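Local coordinates for protein V-type ATP synthase alpha chain (Nanoarchaeum equitans Kin4-M, PDB 5BN3) that is the A subunit of an archaeal V-type ATP synthase, built around a P-loop nucleotide-binding domain and modelled with bound adenosine-5'-diphosphate and magnesium, at residues 74-82 against 277-285; 154-165 against 169-179. All coordinates share one frame; numbering follows the deposited sequence.

Contact 1 of 2, residues 74-82 against 277-285; sequences GLLANIFDG and MYRTILIAN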
loop_
_atom_site.group_PDB
_atom_site.type_symbol
_atom_site.label_atom_id
_atom_site.label_comp_id
_atom_site.label_asym_id
_atom_site.label_seq_id
_atom_site.Cartn_x
_atom_site.Cartn_y
_atom_site.Cartn_z
ATOM N N GLY A 74 -19.574 -47.821 1.006
ATOM C CA GLY A 74 -20.533 -46.899 1.589
ATOM C C GLY A 74 -20.230 -45.432 1.328
ATOM O O GLY A 74 -21.038 -44.562 1.654
ATOM N N LEU A 75 -19.069 -45.158 0.740
ATOM C CA LEU A 75 -18.656 -43.787 0.445
ATOM C C LEU A 75 -19.194 -43.319 -0.905
ATOM O O LEU A 75 -19.644 -42.180 -1.044
ATOM C CB LEU A 75 -17.128 -43.678 0.450
ATOM C CG LEU A 75 -16.408 -43.901 1.780
ATOM C CD1 LEU A 75 -14.901 -43.921 1.579
ATOM C CD2 LEU A 75 -16.788 -42.821 2.771
ATOM N N LEU A 76 -19.148 -44.207 -1.894
ATOM C CA LEU A 76 -19.518 -43.862 -3.268
ATOM C C LEU A 76 -20.975 -43.422 -3.405
ATOM O O LEU A 76 -21.867 -43.978 -2.755
ATOM C CB LEU A 76 -19.225 -45.033 -4.214
ATOM C CG LEU A 76 -17.753 -45.429 -4.337
ATOM C CD1 LEU A 76 -17.563 -46.588 -5.306
ATOM C CD2 LEU A 76 -16.945 -44.234 -4.788
ATOM N N ALA A 77 -21.194 -42.411 -4.247
ATOM C CA ALA A 77 -22.521 -41.862 -4.534
ATOM C C ALA A 77 -23.195 -41.191 -3.342
ATOM O O ALA A 77 -24.396 -40.921 -3.377
ATOM C CB ALA A 77 -23.437 -42.931 -5.140
ATOM N N ASN A 78 -22.422 -40.911 -2.297
ATOM C CA ASN A 78 -22.968 -40.271 -1.103
ATOM C C ASN A 78 -22.321 -38.922 -0.797
ATOM O O ASN A 78 -21.227 -38.622 -1.280
ATOM C CB ASN A 78 -22.858 -41.205 0.105
ATOM C CG ASN A 78 -23.903 -42.302 0.087
ATOM O OD1 ASN A 78 -25.099 -42.030 -0.025
ATOM N ND2 ASN A 78 -23.457 -43.549 0.181
ATOM N N ILE A 79 -23.008 -38.115 0.007
ATOM C CA ILE A 79 -22.499 -36.804 0.402
ATOM C C ILE A 79 -22.250 -36.741 1.910
ATOM O O ILE A 79 -23.089 -37.161 2.711
ATOM C CB ILE A 79 -23.440 -35.665 -0.064
ATOM C CG1 ILE A 79 -22.903 -34.298 0.366
ATOM C CG2 ILE A 79 -24.860 -35.884 0.444
ATOM C CD1 ILE A 79 -23.682 -33.129 -0.216
ATOM N N PHE A 80 -21.084 -36.229 2.289
ATOM C CA PHE A 80 -20.690 -36.172 3.693
ATOM C C PHE A 80 -20.285 -34.752 4.059
ATOM O O PHE A 80 -19.984 -33.948 3.176
ATOM C CB PHE A 80 -19.518 -37.124 3.942
ATOM C CG PHE A 80 -19.791 -38.545 3.532
ATOM C CD1 PHE A 80 -19.550 -38.965 2.231
ATOM C CD2 PHE A 80 -20.286 -39.461 4.449
ATOM C CE1 PHE A 80 -19.801 -40.270 1.851
ATOM C CE2 PHE A 80 -20.537 -40.771 4.075
ATOM C CZ PHE A 80 -20.294 -41.176 2.774
ATOM N N ASP A 81 -20.277 -34.436 5.353
ATOM C CA ASP A 81 -19.779 -33.135 5.796
ATOM C C ASP A 81 -18.266 -33.192 5.991
ATOM O O ASP A 81 -17.644 -34.216 5.704
ATOM C CB ASP A 81 -20.509 -32.645 7.058
ATOM C CG ASP A 81 -20.121 -33.413 8.316
ATOM O OD1 ASP A 81 -19.439 -34.456 8.222
ATOM O OD2 ASP A 81 -20.516 -32.971 9.418
ATOM N N GLY A 82 -17.676 -32.102 6.477
ATOM C CA GLY A 82 -16.234 -32.029 6.646
ATOM C C GLY A 82 -15.650 -33.069 7.586
ATOM O O GLY A 82 -14.460 -33.385 7.506
ATOM N N MET A 277 -22.848 -40.494 -10.726
ATOM C CA MET A 277 -22.912 -40.488 -9.268
ATOM C C MET A 277 -22.226 -41.699 -8.627
ATOM O O MET A 277 -21.651 -41.589 -7.546
ATOM C CB MET A 277 -24.368 -40.392 -8.806
ATOM C CG MET A 277 -24.536 -39.774 -7.433
ATOM S SD MET A 277 -23.994 -38.053 -7.394
ATOM C CE MET A 277 -23.057 -38.040 -5.867
ATOM N N TYR A 278 -22.266 -42.844 -9.301
ATOM C CA TYR A 278 -21.735 -44.077 -8.725
ATOM C C TYR A 278 -20.208 -44.102 -8.580
ATOM O O TYR A 278 -19.669 -44.953 -7.873
ATOM C CB TYR A 278 -22.215 -45.296 -9.519
ATOM C CG TYR A 278 -23.683 -45.611 -9.365
ATOM C CD1 TYR A 278 -24.395 -45.179 -8.256
ATOM C CD2 TYR A 278 -24.354 -46.353 -10.327
ATOM C CE1 TYR A 278 -25.736 -45.471 -8.113
ATOM C CE2 TYR A 278 -25.697 -46.650 -10.192
ATOM C CZ TYR A 278 -26.381 -46.204 -9.082
ATOM O OH TYR A 278 -27.716 -46.493 -8.933
ATOM N N ARG A 279 -19.519 -43.178 -9.249
ATOM C CA ARG A 279 -18.064 -43.060 -9.122
ATOM C C ARG A 279 -17.679 -41.817 -8.325
ATOM O O ARG A 279 -16.496 -41.504 -8.178
ATOM C CB ARG A 279 -17.397 -42.995 -10.501
ATOM C CG ARG A 279 -17.551 -41.643 -11.205
ATOM C CD ARG A 279 -16.587 -41.493 -12.374
ATOM N NE ARG A 279 -16.672 -40.168 -12.992
ATOM C CZ ARG A 279 -15.882 -39.746 -13.974
ATOM N NH1 ARG A 279 -14.936 -40.541 -14.454
ATOM N NH2 ARG A 279 -16.032 -38.529 -14.473
ATOM N N THR A 280 -18.681 -41.123 -7.798
ATOM C CA THR A 280 -18.463 -39.821 -7.176
ATOM C C THR A 280 -18.668 -39.829 -5.658
ATOM O O THR A 280 -19.611 -40.438 -5.147
ATOM C CB THR A 280 -19.389 -38.767 -7.813
ATOM O OG1 THR A 280 -19.208 -38.775 -9.235
ATOM C CG2 THR A 280 -19.080 -37.378 -7.276
ATOM N N ILE A 281 -17.769 -39.154 -4.947
ATOM C CA ILE A 281 -17.925 -38.915 -3.514
ATOM C C ILE A 281 -17.951 -37.411 -3.264
ATOM O O ILE A 281 -17.070 -36.684 -3.728
ATOM C CB ILE A 281 -16.773 -39.537 -2.707
ATOM C CG1 ILE A 281 -16.666 -41.035 -3.000
ATOM C CG2 ILE A 281 -16.970 -39.301 -1.216
ATOM C CD1 ILE A 281 -15.481 -41.701 -2.340
ATOM N N LEU A 282 -18.961 -36.947 -2.533
ATOM C CA LEU A 282 -19.112 -35.523 -2.252
ATOM C C LEU A 282 -18.793 -35.211 -0.796
ATOM O O LEU A 282 -19.333 -35.838 0.117
ATOM C CB LEU A 282 -20.534 -35.055 -2.574
ATOM C CG LEU A 282 -21.024 -35.142 -4.020
ATOM C CD1 LEU A 282 -22.353 -34.416 -4.183
ATOM C CD2 LEU A 282 -19.993 -34.570 -4.964
ATOM N N ILE A 283 -17.907 -34.242 -0.585
ATOM C CA ILE A 283 -17.603 -33.756 0.757
ATOM C C ILE A 283 -17.959 -32.277 0.851
ATOM O O ILE A 283 -17.349 -31.435 0.188
ATOM C CB ILE A 283 -16.126 -33.976 1.106
ATOM C CG1 ILE A 283 -15.818 -35.474 1.085
ATOM C CG2 ILE A 283 -15.805 -33.396 2.472
ATOM C CD1 ILE A 283 -14.361 -35.791 1.032
ATOM N N ALA A 284 -18.953 -31.968 1.678
ATOM C CA ALA A 284 -19.501 -30.617 1.737
ATOM C C ALA A 284 -19.343 -29.972 3.105
ATOM O O ALA A 284 -19.944 -30.419 4.081
ATOM C CB ALA A 284 -20.968 -30.626 1.342
ATOM N N ASN A 285 -18.538 -28.918 3.167
ATOM C CA ASN A 285 -18.540 -28.033 4.322
ATOM C C ASN A 285 -18.749 -26.611 3.820
ATOM O O ASN A 285 -17.793 -25.908 3.494
ATOM C CB ASN A 285 -17.243 -28.143 5.120
ATOM C CG ASN A 285 -17.402 -27.663 6.551
ATOM O OD1 ASN A 285 -17.915 -28.386 7.405
ATOM N ND2 ASN A 285 -16.963 -26.438 6.819
HETATM O O HOH W 1 -18.795 -30.333 9.070
#

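Contact 2 of 2, residues 154-165 against 169-179; sequences IEEIYEGNFTIE and AIVNGKPIKLY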
loop_
_atom_site.group_PDB
_atom_site.type_symbol
_atom_site.label_atom_id
_atom_site.label_comp_id
_atom_site.label_asym_id
_atom_site.label_seq_id
_atom_site.Cartn_x
_atom_site.Cartn_y
_atom_site.Cartn_z
ATOM N N ILE A 154 -3.582 -65.972 6.956
ATOM C CA ILE A 154 -5.036 -65.987 6.994
ATOM C C ILE A 154 -5.516 -67.258 7.679
ATOM O O ILE A 154 -5.455 -68.349 7.107
ATOM C CB ILE A 154 -5.620 -65.889 5.579
ATOM C CG1 ILE A 154 -5.184 -64.568 4.947
ATOM C CG2 ILE A 154 -7.134 -65.982 5.618
ATOM C CD1 ILE A 154 -5.565 -64.429 3.511
ATOM N N GLU A 155 -5.978 -67.112 8.916
ATOM C CA GLU A 155 -6.425 -68.247 9.711
ATOM C C GLU A 155 -7.876 -68.572 9.383
ATOM O O GLU A 155 -8.339 -69.695 9.592
ATOM C CB GLU A 155 -6.268 -67.933 11.202
ATOM C CG GLU A 155 -4.865 -67.480 11.591
ATOM C CD GLU A 155 -4.757 -67.074 13.050
ATOM O OE1 GLU A 155 -5.735 -66.514 13.589
ATOM O OE2 GLU A 155 -3.693 -67.318 13.657
ATOM N N GLU A 156 -8.580 -67.576 8.853
ATOM C CA GLU A 156 -9.984 -67.714 8.500
ATOM C C GLU A 156 -10.358 -66.615 7.512
ATOM O O GLU A 156 -9.959 -65.464 7.686
ATOM C CB GLU A 156 -10.848 -67.584 9.756
ATOM C CG GLU A 156 -12.013 -68.545 9.817
ATOM C CD GLU A 156 -11.594 -69.939 10.227
ATOM O OE1 GLU A 156 -10.700 -70.070 11.090
ATOM O OE2 GLU A 156 -12.162 -70.908 9.689
ATOM N N ILE A 157 -11.106 -66.967 6.470
ATOM C CA ILE A 157 -11.639 -65.962 5.551
ATOM C C ILE A 157 -12.989 -66.392 4.986
ATOM O O ILE A 157 -13.149 -67.515 4.502
ATOM C CB ILE A 157 -10.641 -65.597 4.418
ATOM C CG1 ILE A 157 -11.237 -64.516 3.508
ATOM C CG2 ILE A 157 -10.239 -66.827 3.618
ATOM C CD1 ILE A 157 -10.273 -63.990 2.465
ATOM N N TYR A 158 -13.962 -65.491 5.061
ATOM C CA TYR A 158 -15.332 -65.820 4.693
ATOM C C TYR A 158 -15.726 -65.256 3.332
ATOM O O TYR A 158 -14.938 -64.567 2.678
ATOM C CB TYR A 158 -16.287 -65.328 5.780
ATOM C CG TYR A 158 -15.897 -65.811 7.156
ATOM C CD1 TYR A 158 -15.633 -67.152 7.389
ATOM C CD2 TYR A 158 -15.770 -64.925 8.213
ATOM C CE1 TYR A 158 -15.269 -67.598 8.641
ATOM C CE2 TYR A 158 -15.404 -65.364 9.469
ATOM C CZ TYR A 158 -15.155 -66.701 9.676
ATOM O OH TYR A 158 -14.791 -67.143 10.924
ATOM N N GLU A 159 -16.949 -65.562 2.915
ATOM C CA GLU A 159 -17.449 -65.164 1.606
ATOM C C GLU A 159 -18.955 -64.973 1.686
ATOM O O GLU A 159 -19.637 -65.704 2.404
ATOM C CB GLU A 159 -17.118 -66.246 0.573
ATOM C CG GLU A 159 -17.888 -66.135 -0.735
ATOM C CD GLU A 159 -17.564 -67.259 -1.698
ATOM O OE1 GLU A 159 -17.215 -68.365 -1.232
ATOM O OE2 GLU A 159 -17.657 -67.034 -2.924
ATOM N N GLY A 160 -19.473 -63.982 0.965
ATOM C CA GLY A 160 -20.908 -63.807 0.860
ATOM C C GLY A 160 -21.406 -62.451 1.311
ATOM O O GLY A 160 -20.737 -61.432 1.122
ATOM N N ASN A 161 -22.586 -62.444 1.919
ATOM C CA ASN A 161 -23.245 -61.201 2.293
ATOM C C ASN A 161 -22.942 -60.768 3.725
ATOM O O ASN A 161 -23.182 -61.517 4.675
ATOM C CB ASN A 161 -24.752 -61.318 2.057
ATOM C CG ASN A 161 -25.085 -61.689 0.624
ATOM O OD1 ASN A 161 -25.046 -60.845 -0.274
ATOM N ND2 ASN A 161 -25.407 -62.957 0.401
ATOM N N PHE A 162 -22.406 -59.557 3.868
ATOM C CA PHE A 162 -22.018 -59.023 5.171
ATOM C C PHE A 162 -22.354 -57.540 5.287
ATOM O O PHE A 162 -22.459 -56.839 4.280
ATOM C CB PHE A 162 -20.510 -59.188 5.392
ATOM C CG PHE A 162 -20.029 -60.604 5.301
ATOM C CD1 PHE A 162 -19.623 -61.134 4.086
ATOM C CD2 PHE A 162 -19.960 -61.402 6.434
ATOM C CE1 PHE A 162 -19.171 -62.435 3.998
ATOM C CE2 PHE A 162 -19.507 -62.705 6.352
ATOM C CZ PHE A 162 -19.112 -63.222 5.133
ATOM N N THR A 163 -22.517 -57.066 6.520
ATOM C CA THR A 163 -22.596 -55.630 6.783
ATOM C C THR A 163 -21.210 -55.155 7.198
ATOM O O THR A 163 -20.312 -55.973 7.406
ATOM C CB THR A 163 -23.640 -55.279 7.863
ATOM O OG1 THR A 163 -23.212 -55.776 9.136
ATOM C CG2 THR A 163 -24.992 -55.877 7.513
ATOM N N ILE A 164 -21.040 -53.842 7.333
ATOM C CA ILE A 164 -19.715 -53.240 7.493
ATOM C C ILE A 164 -18.968 -53.631 8.780
ATOM O O ILE A 164 -17.736 -53.694 8.790
ATOM C CB ILE A 164 -19.792 -51.692 7.340
ATOM C CG1 ILE A 164 -18.787 -51.202 6.298
ATOM C CG2 ILE A 164 -19.578 -50.981 8.666
ATOM C CD1 ILE A 164 -19.097 -51.668 4.899
ATOM N N GLU A 165 -19.704 -53.917 9.850
ATOM C CA GLU A 165 -19.078 -54.201 11.141
ATOM C C GLU A 165 -18.763 -55.680 11.345
ATOM O O GLU A 165 -18.240 -56.068 12.391
ATOM C CB GLU A 165 -19.953 -53.687 12.291
ATOM C CG GLU A 165 -19.825 -52.193 12.577
ATOM C CD GLU A 165 -18.638 -51.857 13.467
ATOM O OE1 GLU A 165 -17.644 -52.613 13.461
ATOM O OE2 GLU A 165 -18.702 -50.832 14.178
ATOM N N ALA A 169 -12.588 -61.887 7.799
ATOM C CA ALA A 169 -11.364 -62.677 7.853
ATOM C C ALA A 169 -10.657 -62.506 9.191
ATOM O O ALA A 169 -10.910 -61.542 9.915
ATOM C CB ALA A 169 -10.435 -62.299 6.716
ATOM N N ILE A 170 -9.770 -63.442 9.512
ATOM C CA ILE A 170 -8.982 -63.362 10.737
ATOM C C ILE A 170 -7.506 -63.603 10.427
ATOM O O ILE A 170 -7.147 -64.624 9.836
ATOM C CB ILE A 170 -9.482 -64.367 11.797
ATOM C CG1 ILE A 170 -10.860 -63.940 12.311
ATOM C CG2 ILE A 170 -8.500 -64.466 12.955
ATOM C CD1 ILE A 170 -11.610 -65.025 13.052
ATOM N N VAL A 171 -6.659 -62.649 10.813
ATOM C CA VAL A 171 -5.222 -62.730 10.563
ATOM C C VAL A 171 -4.455 -62.560 11.873
ATOM O O VAL A 171 -4.613 -61.546 12.557
ATOM C CB VAL A 171 -4.759 -61.641 9.571
ATOM C CG1 VAL A 171 -3.305 -61.853 9.182
ATOM C CG2 VAL A 171 -5.637 -61.641 8.333
ATOM N N ASN A 172 -3.628 -63.550 12.212
ATOM C CA ASN A 172 -2.878 -63.555 13.473
ATOM C C ASN A 172 -3.749 -63.258 14.691
ATOM O O ASN A 172 -3.350 -62.513 15.590
ATOM C CB ASN A 172 -1.686 -62.594 13.417
ATOM C CG ASN A 172 -0.391 -63.290 13.039
ATOM O OD1 ASN A 172 -0.388 -64.258 12.275
ATOM N ND2 ASN A 172 0.719 -62.806 13.583
ATOM N N GLY A 173 -4.944 -63.840 14.706
ATOM C CA GLY A 173 -5.879 -63.638 15.795
ATOM C C GLY A 173 -6.581 -62.293 15.759
ATOM O O GLY A 173 -7.286 -61.938 16.704
ATOM N N LYS A 174 -6.394 -61.541 14.677
ATOM C CA LYS A 174 -7.005 -60.217 14.567
ATOM C C LYS A 174 -8.096 -60.179 13.502
ATOM O O LYS A 174 -7.864 -60.552 12.351
ATOM C CB LYS A 174 -5.946 -59.147 14.276
ATOM C CG LYS A 174 -6.414 -57.720 14.554
ATOM C CD LYS A 174 -6.596 -56.918 13.272
ATOM C CE LYS A 174 -7.255 -55.573 13.549
ATOM N NZ LYS A 174 -6.515 -54.762 14.555
ATOM N N PRO A 175 -9.295 -59.725 13.891
ATOM C CA PRO A 175 -10.441 -59.611 12.983
ATOM C C PRO A 175 -10.231 -58.560 11.892
ATOM O O PRO A 175 -9.761 -57.457 12.178
ATOM C CB PRO A 175 -11.577 -59.168 13.912
ATOM C CG PRO A 175 -11.140 -59.593 15.285
ATOM C CD PRO A 175 -9.658 -59.412 15.284
ATOM N N ILE A 176 -10.582 -58.908 10.656
ATOM C CA ILE A 176 -10.517 -57.973 9.538
ATOM C C ILE A 176 -11.936 -57.597 9.120
ATOM O O ILE A 176 -12.799 -58.467 8.997
ATOM C CB ILE A 176 -9.770 -58.589 8.332
ATOM C CG1 ILE A 176 -8.349 -58.999 8.729
ATOM C CG2 ILE A 176 -9.746 -57.623 7.149
ATOM C CD1 ILE A 176 -7.515 -57.870 9.297
ATOM N N LYS A 177 -12.184 -56.306 8.917
ATOM C CA LYS A 177 -13.493 -55.845 8.462
ATOM C C LYS A 177 -13.458 -55.442 6.995
ATOM O O LYS A 177 -12.417 -55.532 6.345
ATOM C CB LYS A 177 -13.981 -54.665 9.309
ATOM C CG LYS A 177 -14.716 -55.055 10.579
ATOM C CD LYS A 177 -13.782 -55.633 11.630
ATOM C CE LYS A 177 -14.557 -56.071 12.867
ATOM N NZ LYS A 177 -15.414 -54.983 13.419
ATOM N N LEU A 178 -14.604 -55.005 6.481
ATOM C CA LEU A 178 -14.688 -54.465 5.129
ATOM C C LEU A 178 -14.173 -53.029 5.110
ATOM O O LEU A 178 -13.993 -52.436 4.045
ATOM C CB LEU A 178 -16.131 -54.512 4.617
ATOM C CG LEU A 178 -16.682 -55.887 4.231
ATOM C CD1 LEU A 178 -18.162 -55.810 3.903
ATOM C CD2 LEU A 178 -15.917 -56.437 3.049
ATOM N N TYR A 179 -13.933 -52.483 6.300
ATOM C CA TYR A 179 -13.447 -51.114 6.438
ATOM C C TYR A 179 -12.342 -51.017 7.481
ATOM O O TYR A 179 -12.214 -51.886 8.346
ATOM C CB TYR A 179 -14.593 -50.184 6.844
ATOM C CG TYR A 179 -14.897 -50.185 8.329
ATOM C CD1 TYR A 179 -15.688 -51.175 8.896
ATOM C CD2 TYR A 179 -14.406 -49.186 9.158
ATOM C CE1 TYR A 179 -15.973 -51.173 10.245
ATOM C CE2 TYR A 179 -14.684 -49.179 10.507
ATOM C CZ TYR A 179 -15.468 -50.173 11.044
ATOM O OH TYR A 179 -15.749 -50.165 12.389
HETATM O O HOH W 2 -17.080 -56.017 7.492
#

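Contact 1 of 2, residues 74-82 against 277-285
The largely parallel, mixed sheet at the heart of the P-loop nucleotide-binding domain gains an extra strand here, as residues 79-80 run parallel to strand 280-285, with I79 paired to L282 and F80 to I283. Within the strand pairing, the first bond runs from L282 N to N78 O. F80 is then gripped through both polar backbone atoms: its N reaches L282 O at 2.8 Å, and its O accepts A284 N at 2.7 Å in an almost straight bond (176°). I79 CA and I283 CA add C-H...O contacts to the same carbonyls, L282 O and F80 O respectively.

I79 and L282 share one face of the sheet, where I79 CG1 lies 3.9 Å from L282 CB. With CG1 opposite the backbone N (chi1 180°), the I79 chain is carried on to CD1, which meets A284 CB. Helix 254-263 covers this side. On the other face stand F80 and I283, and helix 293-309 packs against I281 and I283. Strand 280-285 lies inside the sheet, between 79-80 and 244-250, as expected of the layered alpha-beta core of P-loop NTPases.

Ahead of the short strand, a type II turn from L75 to N78 folds over the start of 280-285. A77 N, at its third position, donates to T280 O (2.7 Å, 144°). I281 fits beneath the turn: its CG1 is 3.7 Å from L76 CD2, while its CD1 reaches L75 CB. The methyl of A77 meets the edge of the Y278 ring at CD1, 4.0 Å away. At the far end, a water donates to N285 OD1 (2.7 Å) and more weakly to D81 OD2, a carboxylate oxygen that also forms a salt bridge with R85.

Contact 2 of 2, residues 154-165 against 169-179
Two consecutive residues, E155 and E156, stand opposite the single I170, a classic beta bulge in the antiparallel pairing. I170 O receives E155 N at 2.9 Å and E156 N only weakly, while I170 N returns a bond to E156 O at 2.7 Å. In E155, CG lies opposite the carbonyl carbon (chi1 -54°) and the chain then runs straight, passing I170 roughly perpendicularly to the type I' turn 171-174. There OE1 accepts G173 N from above the carboxylate plane and also lies 3.5 Å from I170 CG2. On the face carrying I154, V171, I157 and A169, the A169 methyl packs against I157 CG1 at 4.0 Å.

A second cluster forms where the two segments meet again. K177 bends at chi2 (72°) and chi4, curling its ammonium group back over the 164-165 backbone. NZ donates to E165 O from above the carbonyl plane and makes a salt bridge with E165 OE1 (3.3 Å). The bent E165 chain brings the same OE1 to the edge of the Y179 ring, where the hydroxyl gives it a weak bond; the carboxylate and ring planes are nearly perpendicular (85°). Y179 CD1 presses edge-on against I164 O at 3.2 Å, and I164 CG2 lies beside the same ring carbon. A water links I164 O to L178 N, and L178 CB touches I164 CD1. L178 also packs on F116 and V135, as A169 and I157 do on I132, joining the sheet of 152-157 and 169-176, with the loop after it, to the sheet of 114-118 and 131-137 in the manner of a barrel-sandwich domain.

Overall arrangement
From the N terminus, the chain completes the antiparallel sheet that ends with strand 60-61 and soon reaches 74-82, the first side of contact 1. It then enters the barrel-sandwich region, where contact 2 closes a short local loop, with I157 paired to A169 across eleven residues. After strand 180-183 it passes into the nucleotide-binding domain, and contact 1 closes at 277-285, with 194 residues between its segments. Contact 2 is therefore nested inside the loop of contact 1. Their centres lie 25 Å apart and they do not touch: contact 1 joins an early segment to the central sheet, while contact 2 is confined to the excursion between.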